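Local coordinates for protein fiber (PDB 5NBH) that forms the distal, trimeric part of the mouse adenovirus 2 fibre, which binds N-acetylglucosamine and probably attaches the virus to its host cell, at residues G207-T212 / F228-Q233; M151-G156 / P165-P170. All coordinates share one frame; numbering follows the deposited sequence.

Contact 1 of 2, residues G207-T212 / F228-Q233; sequences GNFYIT and FMYESQ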
loop_
_atom_site.group_PDB
_atom_site.type_symbol
_atom_site.label_atom_id
_atom_site.label_comp_id
_atom_site.label_asym_id
_atom_site.label_seq_id
_atom_site.Cartn_x
_atom_site.Cartn_y
_atom_site.Cartn_z
ATOM N N GLY A 207 -11.834 -4.603 26.834
ATOM C CA GLY A 207 -11.178 -5.765 26.228
ATOM C C GLY A 207 -11.119 -5.750 24.698
ATOM O O GLY A 207 -10.627 -6.715 24.100
ATOM N N ASN A 208 -11.650 -4.697 24.068
ATOM C CA ASN A 208 -11.831 -4.665 22.601
ATOM C C ASN A 208 -11.094 -3.469 21.966
ATOM O O ASN A 208 -10.735 -2.511 22.632
ATOM C CB ASN A 208 -13.290 -4.661 22.227
ATOM C CG ASN A 208 -13.952 -6.010 22.427
ATOM O OD1 ASN A 208 -13.285 -7.069 22.413
ATOM N ND2 ASN A 208 -15.238 -5.980 22.653
ATOM N N PHE A 209 -10.815 -3.599 20.666
ATOM C CA PHE A 209 -10.063 -2.606 19.873
ATOM C C PHE A 209 -11.069 -1.755 19.123
ATOM O O PHE A 209 -11.951 -2.291 18.506
ATOM C CB PHE A 209 -9.149 -3.371 18.880
ATOM C CG PHE A 209 -8.560 -2.521 17.783
ATOM C CD1 PHE A 209 -7.952 -1.320 18.066
ATOM C CD2 PHE A 209 -8.538 -2.981 16.465
ATOM C CE1 PHE A 209 -7.389 -0.554 17.075
ATOM C CE2 PHE A 209 -7.957 -2.232 15.455
ATOM C CZ PHE A 209 -7.387 -1.022 15.755
ATOM N N TYR A 210 -10.943 -0.433 19.247
ATOM C CA TYR A 210 -11.781 0.541 18.605
ATOM C C TYR A 210 -10.990 1.420 17.638
ATOM O O TYR A 210 -9.924 1.945 17.966
ATOM C CB TYR A 210 -12.423 1.469 19.631
ATOM C CG TYR A 210 -13.437 0.820 20.546
ATOM C CD1 TYR A 210 -13.033 -0.095 21.536
ATOM C CD2 TYR A 210 -14.766 1.152 20.462
ATOM C CE1 TYR A 210 -13.953 -0.699 22.365
ATOM C CE2 TYR A 210 -15.716 0.568 21.319
ATOM C CZ TYR A 210 -15.297 -0.357 22.270
ATOM O OH TYR A 210 -16.222 -0.915 23.131
ATOM N N ILE A 211 -11.540 1.571 16.436
ATOM C CA ILE A 211 -11.161 2.627 15.508
ATOM C C ILE A 211 -12.332 3.580 15.508
ATOM O O ILE A 211 -13.466 3.219 15.103
ATOM C CB ILE A 211 -10.865 2.117 14.072
ATOM C CG1 ILE A 211 -9.717 1.142 14.113
ATOM C CG2 ILE A 211 -10.617 3.274 13.109
ATOM C CD1 ILE A 211 -9.294 0.575 12.769
ATOM N N THR A 212 -12.064 4.811 15.929
ATOM C CA THR A 212 -13.123 5.832 16.015
ATOM C C THR A 212 -12.777 6.942 15.052
ATOM O O THR A 212 -11.678 7.493 15.126
ATOM C CB THR A 212 -13.255 6.357 17.453
ATOM O OG1 THR A 212 -13.399 5.237 18.352
ATOM C CG2 THR A 212 -14.445 7.255 17.600
ATOM N N PHE A 228 -5.262 5.952 6.361
ATOM C CA PHE A 228 -4.120 6.271 7.214
ATOM C C PHE A 228 -3.361 4.984 7.501
ATOM O O PHE A 228 -3.895 3.899 7.284
ATOM C CB PHE A 228 -4.570 6.977 8.522
ATOM C CG PHE A 228 -5.423 6.125 9.424
ATOM C CD1 PHE A 228 -6.802 6.118 9.300
ATOM C CD2 PHE A 228 -4.852 5.362 10.432
ATOM C CE1 PHE A 228 -7.603 5.356 10.138
ATOM C CE2 PHE A 228 -5.652 4.582 11.259
ATOM C CZ PHE A 228 -7.013 4.563 11.100
ATOM N N MET A 229 -2.139 5.096 8.003
ATOM C CA MET A 229 -1.352 3.936 8.378
ATOM C C MET A 229 -1.099 3.867 9.889
ATOM O O MET A 229 -0.963 4.874 10.547
ATOM C CB MET A 229 -0.036 3.954 7.611
ATOM C CG MET A 229 -0.286 3.687 6.134
ATOM S SD MET A 229 1.111 3.661 4.999
ATOM C CE MET A 229 2.410 3.173 6.058
ATOM N N TYR A 230 -1.023 2.652 10.388
ATOM C CA TYR A 230 -0.590 2.382 11.728
ATOM C C TYR A 230 0.233 1.100 11.776
ATOM O O TYR A 230 0.487 0.460 10.745
ATOM C CB TYR A 230 -1.828 2.384 12.665
ATOM C CG TYR A 230 -2.811 1.242 12.540
ATOM C CD1 TYR A 230 -3.919 1.321 11.681
ATOM C CD2 TYR A 230 -2.655 0.079 13.305
ATOM C CE1 TYR A 230 -4.845 0.286 11.597
ATOM C CE2 TYR A 230 -3.574 -0.954 13.227
ATOM C CZ TYR A 230 -4.653 -0.856 12.370
ATOM O OH TYR A 230 -5.593 -1.854 12.281
ATOM N N GLU A 231 0.679 0.737 12.975
ATOM C CA GLU A 231 1.504 -0.433 13.175
ATOM C C GLU A 231 0.766 -1.498 13.983
ATOM O O GLU A 231 0.031 -1.160 14.956
ATOM C CB GLU A 231 2.783 -0.003 13.892
ATOM C CG GLU A 231 3.884 -1.024 13.790
ATOM C CD GLU A 231 5.254 -0.417 13.949
ATOM O OE1 GLU A 231 5.356 0.748 14.431
ATOM O OE2 GLU A 231 6.215 -1.129 13.604
ATOM N N SER A 232 0.958 -2.760 13.601
ATOM C CA SER A 232 0.475 -3.867 14.413
ATOM C C SER A 232 1.610 -4.455 15.229
ATOM O O SER A 232 2.740 -4.595 14.745
ATOM C CB SER A 232 -0.230 -4.934 13.599
ATOM O OG SER A 232 -0.587 -6.075 14.389
ATOM N N GLN A 233 1.272 -4.791 16.474
ATOM C CA GLN A 233 2.173 -5.463 17.406
ATOM C C GLN A 233 2.288 -6.972 17.122
ATOM O O GLN A 233 3.195 -7.639 17.655
ATOM C CB GLN A 233 1.668 -5.253 18.857
ATOM C CG GLN A 233 0.266 -5.814 19.158
ATOM C CD GLN A 233 -0.080 -5.831 20.640
ATOM O OE1 GLN A 233 0.762 -5.532 21.484
ATOM N NE2 GLN A 233 -1.337 -6.166 20.962
#

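Contact 2 of 2, residues M151-G156 / P165-P170; sequences MQVMGG and PTFILP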
loop_
_atom_site.group_PDB
_atom_site.type_symbol
_atom_site.label_atom_id
_atom_site.label_comp_id
_atom_site.label_asym_id
_atom_site.label_seq_id
_atom_site.Cartn_x
_atom_site.Cartn_y
_atom_site.Cartn_z
ATOM N N MET A 151 -16.810 -8.512 8.279
ATOM C CA MET A 151 -15.548 -8.366 7.545
ATOM C C MET A 151 -14.970 -9.771 7.371
ATOM O O MET A 151 -15.340 -10.681 8.103
ATOM C CB MET A 151 -14.594 -7.422 8.247
ATOM C CG MET A 151 -15.146 -5.986 8.330
ATOM S SD MET A 151 -13.990 -4.810 9.079
ATOM C CE MET A 151 -12.707 -4.723 7.817
ATOM N N GLN A 152 -14.083 -9.903 6.382
ATOM C CA GLN A 152 -13.526 -11.176 5.926
ATOM C C GLN A 152 -12.059 -10.981 5.612
ATOM O O GLN A 152 -11.690 -9.930 5.124
ATOM C CB GLN A 152 -14.207 -11.570 4.614
ATOM C CG GLN A 152 -15.619 -12.026 4.822
ATOM C CD GLN A 152 -16.346 -12.459 3.566
ATOM O OE1 GLN A 152 -17.409 -13.074 3.665
ATOM N NE2 GLN A 152 -15.793 -12.166 2.399
ATOM N N VAL A 153 -11.240 -11.999 5.874
ATOM C CA VAL A 153 -9.875 -11.994 5.374
ATOM C C VAL A 153 -9.963 -12.536 3.926
ATOM O O VAL A 153 -10.495 -13.626 3.704
ATOM C CB VAL A 153 -8.918 -12.853 6.236
ATOM C CG1 VAL A 153 -7.496 -12.763 5.687
ATOM C CG2 VAL A 153 -8.936 -12.438 7.704
ATOM N N MET A 154 -9.508 -11.739 2.968
ATOM C CA MET A 154 -9.673 -12.011 1.538
ATOM C C MET A 154 -8.321 -12.153 0.830
ATOM O O MET A 154 -7.435 -11.283 0.925
ATOM C CB MET A 154 -10.495 -10.872 0.945
ATOM C CG MET A 154 -10.634 -10.809 -0.566
ATOM S SD MET A 154 -11.476 -12.228 -1.273
ATOM C CE MET A 154 -13.169 -11.966 -0.765
ATOM N N GLY A 155 -8.162 -13.229 0.071
ATOM C CA GLY A 155 -6.916 -13.391 -0.668
ATOM C C GLY A 155 -7.026 -12.749 -2.031
ATOM O O GLY A 155 -8.122 -12.405 -2.508
ATOM N N GLY A 156 -5.891 -12.581 -2.688
ATOM C CA GLY A 156 -5.835 -12.045 -4.062
ATOM C C GLY A 156 -6.539 -12.881 -5.094
ATOM O O GLY A 156 -6.893 -12.407 -6.194
ATOM N N PRO A 165 -8.236 -12.710 12.180
ATOM C CA PRO A 165 -7.615 -11.427 11.807
ATOM C C PRO A 165 -6.872 -10.699 12.923
ATOM O O PRO A 165 -7.026 -9.479 13.093
ATOM C CB PRO A 165 -8.795 -10.626 11.261
ATOM C CG PRO A 165 -9.957 -11.156 12.022
ATOM C CD PRO A 165 -9.701 -12.601 12.291
ATOM N N THR A 166 -5.990 -11.385 13.631
ATOM C CA THR A 166 -5.200 -10.725 14.672
ATOM C C THR A 166 -4.197 -9.723 14.096
ATOM O O THR A 166 -3.692 -8.883 14.805
ATOM C CB THR A 166 -4.461 -11.735 15.542
ATOM O OG1 THR A 166 -3.549 -12.484 14.718
ATOM C CG2 THR A 166 -5.451 -12.682 16.253
ATOM N N PHE A 167 -3.908 -9.817 12.792
ATOM C CA PHE A 167 -2.897 -8.988 12.179
ATOM C C PHE A 167 -3.281 -7.479 12.100
ATOM O O PHE A 167 -2.435 -6.675 11.761
ATOM C CB PHE A 167 -2.523 -9.540 10.776
ATOM C CG PHE A 167 -3.668 -9.619 9.809
ATOM C CD1 PHE A 167 -4.121 -8.490 9.136
ATOM C CD2 PHE A 167 -4.306 -10.813 9.562
ATOM C CE1 PHE A 167 -5.155 -8.574 8.233
ATOM C CE2 PHE A 167 -5.371 -10.900 8.678
ATOM C CZ PHE A 167 -5.782 -9.783 7.997
ATOM N N ILE A 168 -4.537 -7.127 12.427
ATOM C CA ILE A 168 -4.959 -5.707 12.478
ATOM C C ILE A 168 -4.731 -5.041 13.839
ATOM O O ILE A 168 -4.838 -3.845 13.924
ATOM C CB ILE A 168 -6.440 -5.505 12.112
ATOM C CG1 ILE A 168 -7.369 -6.114 13.207
ATOM C CG2 ILE A 168 -6.693 -5.959 10.685
ATOM C CD1 ILE A 168 -8.793 -5.678 13.175
ATOM N N LEU A 169 -4.383 -5.814 14.883
ATOM C CA LEU A 169 -4.376 -5.301 16.253
ATOM C C LEU A 169 -3.134 -4.519 16.564
ATOM O O LEU A 169 -2.023 -5.041 16.413
ATOM C CB LEU A 169 -4.520 -6.450 17.255
ATOM C CG LEU A 169 -5.861 -7.183 17.202
ATOM C CD1 LEU A 169 -5.764 -8.466 17.990
ATOM C CD2 LEU A 169 -7.033 -6.355 17.728
ATOM N N PRO A 170 -3.279 -3.239 16.977
ATOM C CA PRO A 170 -2.153 -2.456 17.420
ATOM C C PRO A 170 -1.857 -2.637 18.922
ATOM O O PRO A 170 -2.536 -3.403 19.574
ATOM C CB PRO A 170 -2.640 -1.036 17.155
ATOM C CG PRO A 170 -4.074 -1.101 17.516
ATOM C CD PRO A 170 -4.540 -2.483 17.154
#

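Contact 1 of 2, residues G207-T212 / F228-Q233
Tyr230 and Phe209 reach for each other from opposite directions, and between them they illustrate how two strands of facing sheets can meet through side chains, with no hydrogen bond between them. The phenol oxygen leads on the tyrosine side: Tyr230 OH sits 4.0 Å from Phe209 CE2 and equally far from CZ, so it meets the far edge of the phenylalanine ring close to that ring's plane. Behind the oxygen the carbon frames draw near as well, with Phe209 CZ 4.4 Å from Tyr230 CZ. Phe209 sends its ring across the gap with CG anti to the backbone N (chi1 166°), whereas a chi1 of 70° turns the phenol of Tyr230 in toward the facing strand and brings OH to that edge. The polar partner of the hydroxyl is Ile168 O, so a buried OH can touch an aromatic edge and still be satisfied.

Two residues on from Phe209, and two back from Tyr230, a second ring edge is met by a methyl. Ile211 CG2 lies 4.3 Å from Phe228 CZ, near the ring plane. The isoleucine as a whole spans the two aromatics, since its CD1 also makes a loose contact, 4.5 Å, with Tyr230 OH.

The axes of strands 208-212 and 228-231 run nearly antiparallel, at 159°, yet stay 12.3 Å apart, too far for any backbone pairing. Strand 208-217 lies between 131-140 and 191-205; 223-231 is, within this chain, the outermost strand beside 116-125, and there Met229 N bonds to Gln225 OE1 of the second subunit. The contact belongs to the core of a beta sandwich, where Phe139 and Tyr204 meet the Phe209 ring, Tyr200 stacks on Phe228, and Phe119 of strand 116-125 packs against both Phe228 and Ile211.

Contact 2 of 2, residues M151-G156 / P165-P170
Val153 holds CG1 anti to its backbone N (chi1 -178°), a setting that presents both methyls to Phe167, while the phenylalanine, with chi1 at 59°, swings its ring out of the 3-10 turn around it to meet them. The two side chains advance from opposite directions. CG2 of Val153 lies 4.0 Å from Phe167 CE2, at the ring edge and near its plane; CG1 is 4.1 Å from both CE2 and CZ, so the valine fork straddles that end of the ring. The same CG2 also reaches Pro165, whose CB is 4.0 Å away and approaches at a slant. One methyl thus fills the angle between a proline ring and an aromatic edge.

Around the trio, Phe83 meets the Phe167 ring at a shallow angle between planes, Tyr85 touches Pro165, and Val163 touches Val153. Within the turn, a hydrogen bond from Leu169 N to Thr166 O helps fix the backbone from which Phe167 projects.

No hydrogen bond joins the two segments. With all three touching residues buried and apolar, attraction here probably rests on dispersion and exclusion of water; the contact depends on shape and burial, and no directional bond sets its geometry.

Overall arrangement
Contacts 1 and 2 follow each other along the chain, contact 2 closing before contact 1 opens, and their centres lie 12 Å apart. What ties them is polar, whereas neither contact has a hydrogen bond between its own segments: Ser232 OG is 2.7 Å from Leu169 O, a probable hydrogen bond, and Tyr230 OH lies equally close to Ile168 O. Carbonyls of 165-170 thereby probably anchor Tyr230 near the end of strand 223-231 and Ser232 just after it. That strand and 152-153 form the opposite edges of one sheet within this chain. Phe209 also packs on Leu169 and Pro170. Both contacts lie away from the N-acetylglucosamine site, to which Asn97, Glu102, Thr130, Thr132 and Gln133 belong.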